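Local coordinates for protein GCN5-related N-acetyltransferase (Exiguobacterium sibiricum 255-15, PDB 3GY9) that binds coenzyme A and probably transfers an acyl group from it to an acceptor that is not known, at residues V82-L85 against P86-S90; A96-E99 against K100-S103; H138-D141 against K142-A146; V53-S56 against T57-V61. All coordinates share one frame; numbering follows the deposited sequence. Where two conformers were deposited one is given.

In the fold
The four contacts belong to one GNAT fold built round a mixed seven-stranded sheet. Along the chain contact 4 comes first, then contacts 1, 2 and 3. Contact 4 is the turn between strands 50-55 and 61-69. Contact 1 ends strand 76-84; its centre is about 12 Å from that of contact 4, and Leu85 touches Val61. Contact 2 lies on helix 93-105, which follows, and Leu98 there packs on Val82. Contact 3 joins strand 138-141 to helix 142-147 and meets contact 2 through Met102. Contacts 3 and 4 lie on opposite sides of the chain's centre, about 29 Å apart between centres. Coenzyme A is held by contact 1 and by the start of the helix that carries contact 2.

Contact 1 (V82-L85 against P86-S90); sequences VYVL and PEARS. With COA (coenzyme A), chain B.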
loop_
_atom_site.group_PDB
_atom_site.type_symbol
_atom_site.label_atom_id
_atom_site.label_comp_id
_atom_site.label_asym_id
_atom_site.label_seq_id
_atom_site.Cartn_x
_atom_site.Cartn_y
_atom_site.Cartn_z
ATOM N N VAL A 82 -1.440 -2.507 2.597
ATOM C CA VAL A 82 -2.561 -1.732 2.086
ATOM C C VAL A 82 -3.843 -2.195 2.751
ATOM O O VAL A 82 -4.198 -3.362 2.680
ATOM C CB VAL A 82 -2.704 -1.924 0.561
ATOM C CG1 VAL A 82 -4.012 -1.313 0.071
ATOM C CG2 VAL A 82 -1.503 -1.325 -0.150
ATOM N N TYR A 83 -4.524 -1.267 3.406
ATOM C CA TYR A 83 -5.765 -1.584 4.131
ATOM C C TYR A 83 -6.639 -0.340 4.199
ATOM O O TYR A 83 -6.151 0.737 4.545
ATOM C CB TYR A 83 -5.450 -2.051 5.560
ATOM C CG TYR A 83 -6.685 -2.453 6.315
ATOM C CD1 TYR A 83 -7.263 -3.703 6.130
ATOM C CD2 TYR A 83 -7.282 -1.578 7.201
ATOM C CE1 TYR A 83 -8.413 -4.071 6.817
ATOM C CE2 TYR A 83 -8.446 -1.944 7.887
ATOM C CZ TYR A 83 -9.002 -3.176 7.685
ATOM O OH TYR A 83 -10.149 -3.557 8.359
ATOM N N VAL A 84 -7.919 -0.491 3.861
ATOM C CA VAL A 84 -8.899 0.595 3.972
ATOM C C VAL A 84 -9.935 0.160 4.997
ATOM O O VAL A 84 -10.404 -0.979 4.959
ATOM C CB VAL A 84 -9.616 0.843 2.626
ATOM C CG1 VAL A 84 -10.667 1.953 2.746
ATOM C CG2 VAL A 84 -8.592 1.202 1.569
ATOM N N LEU A 85 -10.280 1.061 5.922
ATOM C CA LEU A 85 -11.318 0.770 6.926
ATOM C C LEU A 85 -12.585 0.318 6.231
ATOM O O LEU A 85 -12.983 0.903 5.218
ATOM C CB LEU A 85 -11.657 1.999 7.782
ATOM C CG LEU A 85 -10.712 2.435 8.900
ATOM C CD1 LEU A 85 -11.274 3.697 9.528
ATOM C CD2 LEU A 85 -10.533 1.340 9.954
ATOM N N PRO A 86 -13.230 -0.745 6.760
ATOM C CA PRO A 86 -14.426 -1.259 6.100
ATOM C C PRO A 86 -15.464 -0.196 5.719
ATOM O O PRO A 86 -15.958 -0.192 4.589
ATOM C CB PRO A 86 -14.988 -2.260 7.120
ATOM C CG PRO A 86 -13.778 -2.762 7.814
ATOM C CD PRO A 86 -12.881 -1.571 7.946
ATOM N N GLU A 87 -15.769 0.724 6.629
ATOM C CA GLU A 87 -16.810 1.731 6.361
ATOM C C GLU A 87 -16.406 2.767 5.305
ATOM O O GLU A 87 -17.274 3.474 4.768
ATOM C CB GLU A 87 -17.216 2.433 7.666
ATOM C CG GLU A 87 -16.107 3.300 8.276
ATOM C CD GLU A 87 -16.263 3.501 9.779
ATOM O OE1 GLU A 87 -15.452 2.922 10.550
ATOM O OE2 GLU A 87 -17.206 4.223 10.178
ATOM N N ALA A 88 -15.112 2.820 4.973
ATOM C CA ALA A 88 -14.575 3.791 4.016
ATOM C C ALA A 88 -14.284 3.186 2.651
ATOM O O ALA A 88 -13.815 3.894 1.764
ATOM C CB ALA A 88 -13.328 4.445 4.559
ATOM N N ARG A 89 -14.550 1.890 2.489
ATOM C CA ARG A 89 -14.341 1.218 1.204
ATOM C C ARG A 89 -15.358 1.655 0.157
ATOM O O ARG A 89 -16.421 2.209 0.490
ATOM C CB ARG A 89 -14.391 -0.283 1.392
ATOM C CG ARG A 89 -13.222 -0.790 2.191
ATOM C CD ARG A 89 -13.381 -2.237 2.591
ATOM N NE ARG A 89 -12.325 -2.545 3.545
ATOM C CZ ARG A 89 -12.309 -3.594 4.355
ATOM N NH1 ARG A 89 -13.279 -4.496 4.351
ATOM N NH2 ARG A 89 -11.281 -3.725 5.191
ATOM N N SER A 90 -14.998 1.432 -1.102
ATOM C CA SER A 90 -15.879 1.641 -2.259
ATOM C C SER A 90 -16.149 3.121 -2.529
ATOM O O SER A 90 -17.190 3.458 -3.112
ATOM C CB SER A 90 -17.201 0.887 -2.096
ATOM O OG SER A 90 -16.980 -0.479 -1.827
HETATM N N1A COA B . -13.843 -4.782 -0.787
HETATM C C2A COA B . -12.914 -5.254 -1.695
HETATM N N3A COA B . -12.744 -4.635 -2.919
HETATM C C4A COA B . -13.499 -3.549 -3.223
HETATM C C5A COA B . -14.442 -3.056 -2.325
HETATM C C6A COA B . -14.612 -3.683 -1.095
HETATM N N6A COA B . -15.573 -3.306 -0.262
HETATM N N7A COA B . -15.033 -1.983 -2.907
HETATM C C8A COA B . -14.494 -1.790 -4.130
HETATM N N9A COA B . -13.548 -2.765 -4.335
HETATM C C1B COA B . -12.734 -2.980 -5.534
HETATM C C2B COA B . -13.565 -2.911 -6.806
HETATM O O2B COA B . -13.060 -3.834 -7.752
HETATM C C3B COA B . -13.354 -1.498 -7.285
HETATM O O3B COA B . -13.485 -1.340 -8.676
HETATM P P3B COA B . -14.761 -0.525 -9.217
HETATM O O7A COA B . -14.710 -0.445 -10.724
HETATM O O8A COA B . -15.992 -1.258 -8.746
HETATM O O9A COA B . -14.771 0.873 -8.643
HETATM C C4B COA B . -11.927 -1.249 -6.849
HETATM O O4B COA B . -11.775 -1.944 -5.626
HETATM C C5B COA B . -11.591 0.237 -6.698
HETATM O O5B COA B . -12.467 0.829 -5.775
HETATM P P1A COA B . -11.961 1.762 -4.548
HETATM O O1A COA B . -10.878 2.702 -4.977
HETATM O O2A COA B . -13.205 2.398 -4.020
HETATM O O3A COA B . -11.445 0.625 -3.552
HETATM P P2A COA B . -11.331 0.684 -1.956
HETATM O O4A COA B . -11.121 2.092 -1.430
HETATM O O5A COA B . -12.440 -0.104 -1.361
HETATM O O6A COA B . -9.949 -0.109 -1.775
HETATM C CBP COA B . -9.237 -2.330 -1.095
HETATM C CCP COA B . -9.804 -1.457 -2.218
HETATM C CDP COA B . -7.824 -1.856 -0.765
HETATM C CEP COA B . -9.182 -3.780 -1.616
HETATM C CAP COA B . -10.130 -2.213 0.156
HETATM O OAP COA B . -11.466 -2.498 -0.195
HETATM C C9P COA B . -9.686 -3.167 1.230
HETATM O O9P COA B . -8.655 -2.837 2.120
HETATM N N8P COA B . -10.333 -4.328 1.248
HETATM C C7P COA B . -10.037 -5.365 2.228
HETATM C C6P COA B . -10.178 -6.762 1.620
HETATM C C5P COA B . -11.624 -7.049 1.283
HETATM O O5P COA B . -12.447 -6.121 1.205
HETATM N N4P COA B . -11.946 -8.326 1.085
HETATM C C3P COA B . -13.201 -8.715 0.478
HETATM C C2P COA B . -14.396 -8.459 1.395
HETATM S S1P COA B . -14.283 -9.235 3.027
#
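Ala88 N turns back to Leu85 O just past the end of strand 76-84. Pro86, Glu87 and Ala88 form a short 3-10 turn. The hydrogen bond from Ala88 N to Leu85 O is 2.9 Å long. The turn returns Arg89 to Val84, with 6.1 Å between their CA atoms. Arg89 CG lies anti to the carbonyl carbon (chi1 -68°), and the extended chain beyond it runs alongside Val84 in the opposite direction. The guanidinium grips Val84 O side-on with two nitrogens. Arg89 NH2 is 2.9 Å from Val84 O, nearly along the C=O axis. Arg89 NE is also 2.9 Å from Val84 O but sits above the carbonyl plane. The Tyr83 ring is turned 87° from the guanidinium, with Tyr83 CE1 in the guanidinium plane and 3.3 Å from Arg89 NH2. Glu27 takes a hydrogen bond from Tyr83 OH and a salt bridge from Arg89. Coenzyme A C7P covers the centre of one guanidinium face; Pro86 CA lies over the opposite face, nearer its rim. Replacing Arg89 with an alanine would probably leave Val84 O without these two donors and Glu27 without its charged mate. Arg89 also opens the R-x-x-G-x-G sequence of GNAT motif A. Val84 N bonds O9P of coenzyme A at 3.0 Å. Ser90 N bonds the pyrophosphate oxygen O5A of coenzyme A. Ser90 OG gives its hydrogen to adenine N7A of coenzyme A at 2.7 Å. The arginine thus braces the turn, while neighbouring N-H groups and a hydroxyl bind the cofactor.

Contact 2 (A96-E99 against K100-S103); sequences ALLE and KIMS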
loop_
_atom_site.group_PDB
_atom_site.type_symbol
_atom_site.label_atom_id
_atom_site.label_comp_id
_atom_site.label_asym_id
_atom_site.label_seq_id
_atom_site.Cartn_x
_atom_site.Cartn_y
_atom_site.Cartn_z
ATOM N N ALA A 96 -6.889 5.885 -5.044
ATOM C CA ALA A 96 -6.036 7.063 -4.915
ATOM C C ALA A 96 -4.724 6.709 -4.225
ATOM O O ALA A 96 -3.660 7.173 -4.617
ATOM C CB ALA A 96 -6.740 8.146 -4.131
ATOM N N LEU A 97 -4.808 5.864 -3.206
ATOM C CA LEU A 97 -3.625 5.410 -2.497
ATOM C C LEU A 97 -2.669 4.630 -3.422
ATOM O O LEU A 97 -1.475 4.927 -3.483
ATOM C CB LEU A 97 -4.073 4.555 -1.322
ATOM C CG LEU A 97 -3.039 3.908 -0.429
ATOM C CD1 LEU A 97 -2.152 4.936 0.274
ATOM C CD2 LEU A 97 -3.752 3.023 0.602
ATOM N N LEU A 98 -3.193 3.636 -4.139
ATOM C CA LEU A 98 -2.356 2.852 -5.042
ATOM C C LEU A 98 -1.780 3.690 -6.160
ATOM O O LEU A 98 -0.628 3.511 -6.532
ATOM C CB LEU A 98 -3.116 1.669 -5.606
ATOM C CG LEU A 98 -2.897 0.340 -4.871
ATOM C CD1 LEU A 98 -1.458 -0.175 -5.108
ATOM C CD2 LEU A 98 -3.153 0.470 -3.385
ATOM N N GLU A 99 -2.562 4.605 -6.710
ATOM C CA GLU A 99 -2.058 5.457 -7.808
ATOM C C GLU A 99 -0.872 6.307 -7.344
ATOM O O GLU A 99 0.101 6.456 -8.075
ATOM C CB GLU A 99 -3.172 6.313 -8.432
ATOM C CG GLU A 99 -4.127 5.463 -9.252
ATOM C CD GLU A 99 -5.234 6.242 -9.923
ATOM O OE1 GLU A 99 -5.464 7.422 -9.566
ATOM O OE2 GLU A 99 -5.890 5.643 -10.804
ATOM N N LYS A 100 -0.935 6.802 -6.113
ATOM C CA LYS A 100 0.168 7.560 -5.538
ATOM C C LYS A 100 1.395 6.671 -5.309
ATOM O O LYS A 100 2.519 7.028 -5.688
ATOM C CB LYS A 100 -0.261 8.231 -4.228
ATOM C CG LYS A 100 0.765 9.200 -3.674
ATOM C CD LYS A 100 0.213 9.963 -2.483
ATOM C CE LYS A 100 1.223 10.946 -1.931
ATOM N NZ LYS A 100 1.199 12.258 -2.670
ATOM N N ILE A 101 1.156 5.509 -4.708
ATOM C CA ILE A 101 2.216 4.539 -4.460
ATOM C C ILE A 101 2.915 4.139 -5.754
ATOM O O ILE A 101 4.148 4.122 -5.839
ATOM C CB ILE A 101 1.641 3.280 -3.775
ATOM C CG1 ILE A 101 1.248 3.601 -2.323
ATOM C CG2 ILE A 101 2.662 2.138 -3.804
ATOM C CD1 ILE A 101 0.421 2.522 -1.640
HETATM N N MSE A 102 2.135 3.803 -6.772
HETATM C CA MSE A 102 2.689 3.291 -8.031
HETATM C C MSE A 102 3.541 4.362 -8.700
HETATM O O MSE A 102 4.661 4.114 -9.144
HETATM C CB MSE A 102 1.562 2.817 -8.949
HETATM C CG MSE A 102 0.860 1.632 -8.359
HETATM SE SE MSE A 102 -0.850 1.300 -9.194
HETATM C CE MSE A 102 -0.148 0.646 -10.606
ATOM N N SER A 103 2.990 5.557 -8.787
ATOM C CA SER A 103 3.689 6.630 -9.461
ATOM C C SER A 103 5.031 6.948 -8.783
ATOM O O SER A 103 6.055 7.145 -9.465
ATOM C CB SER A 103 2.775 7.848 -9.560
ATOM O OG SER A 103 3.405 8.898 -10.250
#
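Ala96 to Ser103 form the middle of helix 93-105, the helix of the beta-alpha-beta unit made with strands 76-84 and 111-114. In this GNAT fold it follows the loop that binds coenzyme A. Four regular i to i+4 backbone bonds tie Ala96-Glu99 to Lys100-Ser103. Among them Ile101 N reaches Leu97 O at 3.0 Å and Met102 N reaches Leu98 O at 2.8 Å. The buried side of the helix carries Leu97, Leu98, Ile101 and Met102. Leu97 has CG anti to its backbone N (chi1 178°), which carries its branches toward Ile101. Leu97 CG meets Ile101 CD1 at 3.9 Å, and the two side chains cross at a slant. Ile101 CG1 also lies 3.2 Å from Leu97 O, beside the helical bond. Leu97 and Ile101 rest on Phe52 of strand 50-55. Leu98 and Ile101 rest on Ile79 of strand 76-84, so this side of the helix covers the sheet. Glu99 and Ser103 lie on the exposed side. Met102 is modelled as selenomethionine. Its chain folds at chi3 (75°), and its SE atom sits 4.3 Å from Leu98 CB and 3.5 Å from Leu98 O.

Contact 3 (H138-D141 against K142-A146); sequences HTLD and KTAFA
Leu140 points one methyl at Ala144 and the other at Phe145. Its CG lies anti to the backbone N (chi1 176°), and this swings the branch toward the helix that follows. Leu140 CD1 touches Ala144 CB at 3.8 Å. Leu140 CD2 comes to Phe145 CB at 4.3 Å and approaches the Phe145 ring obliquely. The ring itself leads away from the strand, because Phe145 CG is also anti to its own backbone N (chi1 175°). There it meets the ring of Phe106. Phe145 CE1 packs on Met102 CB of helix 93-105. Leu140 CD2 reaches the same residue at its other end, Met102 CE. The two side chains therefore share Met102 as a neighbour. The fold element is a tight strand-to-helix junction. Strand 138-141 lies between strands 111-114 and 129-130, the 5-7-6 strand order of the GNAT sheet, and it passes without a loop into helix 142-147. The short axes of 138-141 and 142-146 make an angle of 70° and come within 5.5 Å. Asp141 holds the N-cap position, but its carboxylate makes no capping bond and instead forms a salt bridge with Arg111. Its carbonyl starts the helix. Phe145 N bonds Asp141 O at 3.0 Å. Ala144 N reaches Asp141 O over the same length, but that bond is weak. Ala144 CB packs against this oxygen at 3.4 Å. Thr143 OG1 lies 3.9 Å from Asp141 CB.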
loop_
_atom_site.group_PDB
_atom_site.type_symbol
_atom_site.label_atom_id
_atom_site.label_comp_id
_atom_site.label_asym_id
_atom_site.label_seq_id
_atom_site.Cartn_x
_atom_site.Cartn_y
_atom_site.Cartn_z
ATOM N N HIS A 138 0.598 -10.666 -7.386
ATOM C CA HIS A 138 0.407 -9.678 -8.456
ATOM C C HIS A 138 1.700 -8.956 -8.776
ATOM O O HIS A 138 2.496 -8.687 -7.880
ATOM C CB HIS A 138 -0.656 -8.658 -8.079
ATOM C CG HIS A 138 -2.039 -9.222 -8.027
ATOM N ND1 HIS A 138 -2.539 -9.852 -6.906
ATOM C CD2 HIS A 138 -3.021 -9.272 -8.961
ATOM C CE1 HIS A 138 -3.777 -10.246 -7.146
ATOM N NE2 HIS A 138 -4.090 -9.920 -8.388
ATOM N N THR A 139 1.898 -8.648 -10.054
ATOM C CA THR A 139 3.121 -8.000 -10.518
ATOM C C THR A 139 2.813 -6.968 -11.608
ATOM O O THR A 139 1.827 -7.093 -12.338
ATOM C CB THR A 139 4.134 -9.055 -11.044
ATOM O OG1 THR A 139 5.401 -8.436 -11.311
ATOM C CG2 THR A 139 3.625 -9.746 -12.312
ATOM N N LEU A 140 3.677 -5.970 -11.741
ATOM C CA LEU A 140 3.515 -4.962 -12.790
ATOM C C LEU A 140 4.872 -4.394 -13.165
ATOM O O LEU A 140 5.584 -3.917 -12.286
ATOM C CB LEU A 140 2.596 -3.839 -12.305
ATOM C CG LEU A 140 2.380 -2.642 -13.239
ATOM C CD1 LEU A 140 1.717 -3.093 -14.526
ATOM C CD2 LEU A 140 1.565 -1.557 -12.529
ATOM N N ASP A 141 5.205 -4.420 -14.451
ATOM C CA ASP A 141 6.455 -3.834 -14.947
ATOM C C ASP A 141 6.289 -2.346 -15.240
ATOM O O ASP A 141 5.232 -1.912 -15.685
ATOM C CB ASP A 141 6.899 -4.524 -16.240
ATOM C CG ASP A 141 7.370 -5.945 -16.028
ATOM O OD1 ASP A 141 7.806 -6.292 -14.908
ATOM O OD2 ASP A 141 7.320 -6.707 -17.017
ATOM N N LYS A 142 7.363 -1.580 -15.068
ATOM C CA LYS A 142 7.310 -0.142 -15.322
ATOM C C LYS A 142 6.933 0.155 -16.766
ATOM O O LYS A 142 6.192 1.089 -17.030
ATOM C CB LYS A 142 8.653 0.521 -15.000
ATOM C CG LYS A 142 8.611 2.049 -15.070
ATOM C CD LYS A 142 9.916 2.709 -14.629
ATOM C CE LYS A 142 11.054 2.461 -15.591
ATOM N NZ LYS A 142 12.174 3.444 -15.391
ATOM N N THR A 143 7.439 -0.643 -17.695
ATOM C CA THR A 143 7.135 -0.422 -19.107
ATOM C C THR A 143 5.628 -0.516 -19.350
ATOM O O THR A 143 5.074 0.273 -20.108
ATOM C CB THR A 143 7.899 -1.394 -20.019
ATOM O OG1 THR A 143 7.698 -2.730 -19.566
ATOM C CG2 THR A 143 9.387 -1.094 -19.993
ATOM N N ALA A 144 4.953 -1.439 -18.667
ATOM C CA ALA A 144 3.503 -1.558 -18.775
ATOM C C ALA A 144 2.815 -0.347 -18.149
ATOM O O ALA A 144 1.884 0.221 -18.721
ATOM C CB ALA A 144 3.026 -2.835 -18.118
ATOM N N PHE A 145 3.289 0.042 -16.974
ATOM C CA PHE A 145 2.789 1.230 -16.292
ATOM C C PHE A 145 2.943 2.462 -17.186
ATOM O O PHE A 145 2.020 3.278 -17.286
ATOM C CB PHE A 145 3.567 1.415 -14.979
ATOM C CG PHE A 145 3.229 2.671 -14.225
ATOM C CD1 PHE A 145 2.093 2.739 -13.436
ATOM C CD2 PHE A 145 4.058 3.794 -14.296
ATOM C CE1 PHE A 145 1.785 3.896 -12.725
ATOM C CE2 PHE A 145 3.749 4.950 -13.589
ATOM C CZ PHE A 145 2.611 4.994 -12.810
ATOM N N ALA A 146 4.106 2.594 -17.818
ATOM C CA ALA A 146 4.416 3.749 -18.669
ATOM C C ALA A 146 3.503 3.780 -19.883
ATOM O O ALA A 146 3.039 4.846 -20.277
ATOM C CB ALA A 146 5.863 3.718 -19.117
#

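Contact 4 (V53-S56 against T57-V61); sequences VALS and TTNQV. With SO4 (sulfate ion), chain C.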
loop_
_atom_site.group_PDB
_atom_site.type_symbol
_atom_site.label_atom_id
_atom_site.label_comp_id
_atom_site.label_asym_id
_atom_site.label_seq_id
_atom_site.Cartn_x
_atom_site.Cartn_y
_atom_site.Cartn_z
ATOM N N VAL A 53 -0.824 7.374 4.532
ATOM C CA VAL A 53 -2.147 7.257 5.124
ATOM C C VAL A 53 -3.128 8.138 4.372
ATOM O O VAL A 53 -2.741 9.205 3.859
ATOM C CB VAL A 53 -2.198 7.666 6.628
ATOM C CG1 VAL A 53 -1.602 6.570 7.470
ATOM C CG2 VAL A 53 -1.534 9.005 6.863
ATOM N N ALA A 54 -4.384 7.690 4.338
ATOM C CA ALA A 54 -5.484 8.498 3.812
ATOM C C ALA A 54 -6.194 9.087 5.021
ATOM O O ALA A 54 -6.586 8.354 5.920
ATOM C CB ALA A 54 -6.430 7.658 3.019
ATOM N N LEU A 55 -6.311 10.407 5.035
ATOM C CA LEU A 55 -6.963 11.128 6.103
ATOM C C LEU A 55 -8.281 11.691 5.636
ATOM O O LEU A 55 -8.370 12.307 4.565
ATOM C CB LEU A 55 -6.095 12.275 6.582
ATOM C CG LEU A 55 -4.759 11.881 7.187
ATOM C CD1 LEU A 55 -4.036 13.129 7.593
ATOM C CD2 LEU A 55 -4.906 10.972 8.394
ATOM N N SER A 56 -9.298 11.530 6.473
ATOM C CA SER A 56 -10.600 12.124 6.216
ATOM C C SER A 56 -10.580 13.646 6.371
ATOM O O SER A 56 -9.597 14.229 6.817
ATOM C CB SER A 56 -11.635 11.548 7.172
ATOM O OG SER A 56 -11.536 12.165 8.455
ATOM N N THR A 57 -11.698 14.289 6.051
ATOM C CA THR A 57 -11.833 15.738 6.225
ATOM C C THR A 57 -11.794 16.147 7.699
ATOM O O THR A 57 -11.636 17.326 8.015
ATOM C CB THR A 57 -13.126 16.270 5.594
ATOM O OG1 THR A 57 -14.251 15.574 6.138
ATOM C CG2 THR A 57 -13.080 16.099 4.074
ATOM N N THR A 58 -11.954 15.169 8.591
ATOM C CA THR A 58 -11.865 15.405 10.034
ATOM C C THR A 58 -10.602 14.784 10.630
ATOM O O THR A 58 -10.541 14.562 11.848
ATOM C CB THR A 58 -13.103 14.902 10.758
ATOM O OG1 THR A 58 -13.283 13.507 10.472
ATOM C CG2 THR A 58 -14.320 15.671 10.331
ATOM N N ASN A 59 -9.613 14.564 9.767
ATOM C CA ASN A 59 -8.274 14.070 10.087
ATOM C C ASN A 59 -8.216 12.757 10.829
ATOM O O ASN A 59 -7.325 12.487 11.653
ATOM C CB ASN A 59 -7.447 15.156 10.749
ATOM C CG ASN A 59 -7.070 16.257 9.768
ATOM O OD1 ASN A 59 -6.896 16.024 8.566
ATOM N ND2 ASN A 59 -6.933 17.450 10.279
ATOM N N GLN A 60 -9.130 11.876 10.443
ATOM C CA GLN A 60 -9.107 10.507 10.929
ATOM C C GLN A 60 -8.471 9.623 9.864
ATOM O O GLN A 60 -8.647 9.862 8.665
ATOM C CB GLN A 60 -10.514 10.034 11.246
ATOM C CG GLN A 60 -11.136 10.804 12.364
ATOM C CD GLN A 60 -12.454 10.270 12.830
ATOM O OE1 GLN A 60 -13.363 10.048 12.032
ATOM N NE2 GLN A 60 -12.607 10.143 14.137
ATOM N N VAL A 61 -7.713 8.627 10.305
ATOM C CA VAL A 61 -7.029 7.709 9.388
ATOM C C VAL A 61 -8.060 6.743 8.810
ATOM O O VAL A 61 -8.724 6.004 9.564
ATOM C CB VAL A 61 -5.946 6.872 10.114
ATOM C CG1 VAL A 61 -5.394 5.783 9.186
ATOM C CG2 VAL A 61 -4.846 7.757 10.616
HETATM S S SO4 C . -9.151 10.191 15.875
HETATM O O1 SO4 C . -10.491 10.751 15.996
HETATM O O2 SO4 C . -8.333 11.071 15.054
HETATM O O3 SO4 C . -9.241 8.883 15.237
HETATM O O4 SO4 C . -8.537 10.054 17.190
HETATM O O HOH W 1 -13.555 10.651 9.342
#
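Ser56 OG accepts two backbone hydrogen bonds, from Thr58 N at 3.0 Å and from Gln60 N at 3.1 Å. The first makes an ST turn. The oxygen sits between the backbone N and the carbonyl carbon (chi1 79°), which turns it into the loop. A water 2.7 Å from Ser56 OG donates to Gln60 OE1. The main chain closes round this oxygen. Asn59 N bonds Ser56 O, completing a type I turn, and Ser56 N bonds Gln60 O at 2.8 Å. Asn59 has a left-handed backbone, so the loop is a type I turn with a G1 beta bulge. An alanine at Ser56 would remove the shared acceptor and would probably leave the N-H groups of Thr58 and Gln60 without it, with the bulge freer to shift. Further out, Leu55 and Val61 form an antiparallel non-hydrogen-bonded pair, and Leu55 CD2 touches Val61 CG2 at 3.9 Å. Val53 CG1 meets Val61 CG1 at 4.2 Å. Gln60 NE2 binds a sulfate, probably from the crystallisation liquor, which Asn16 also holds. One hydroxyl thus serves two N-H groups of the turn, beside the backbone bonds that close the hairpin between strands 50-55 and 61-69.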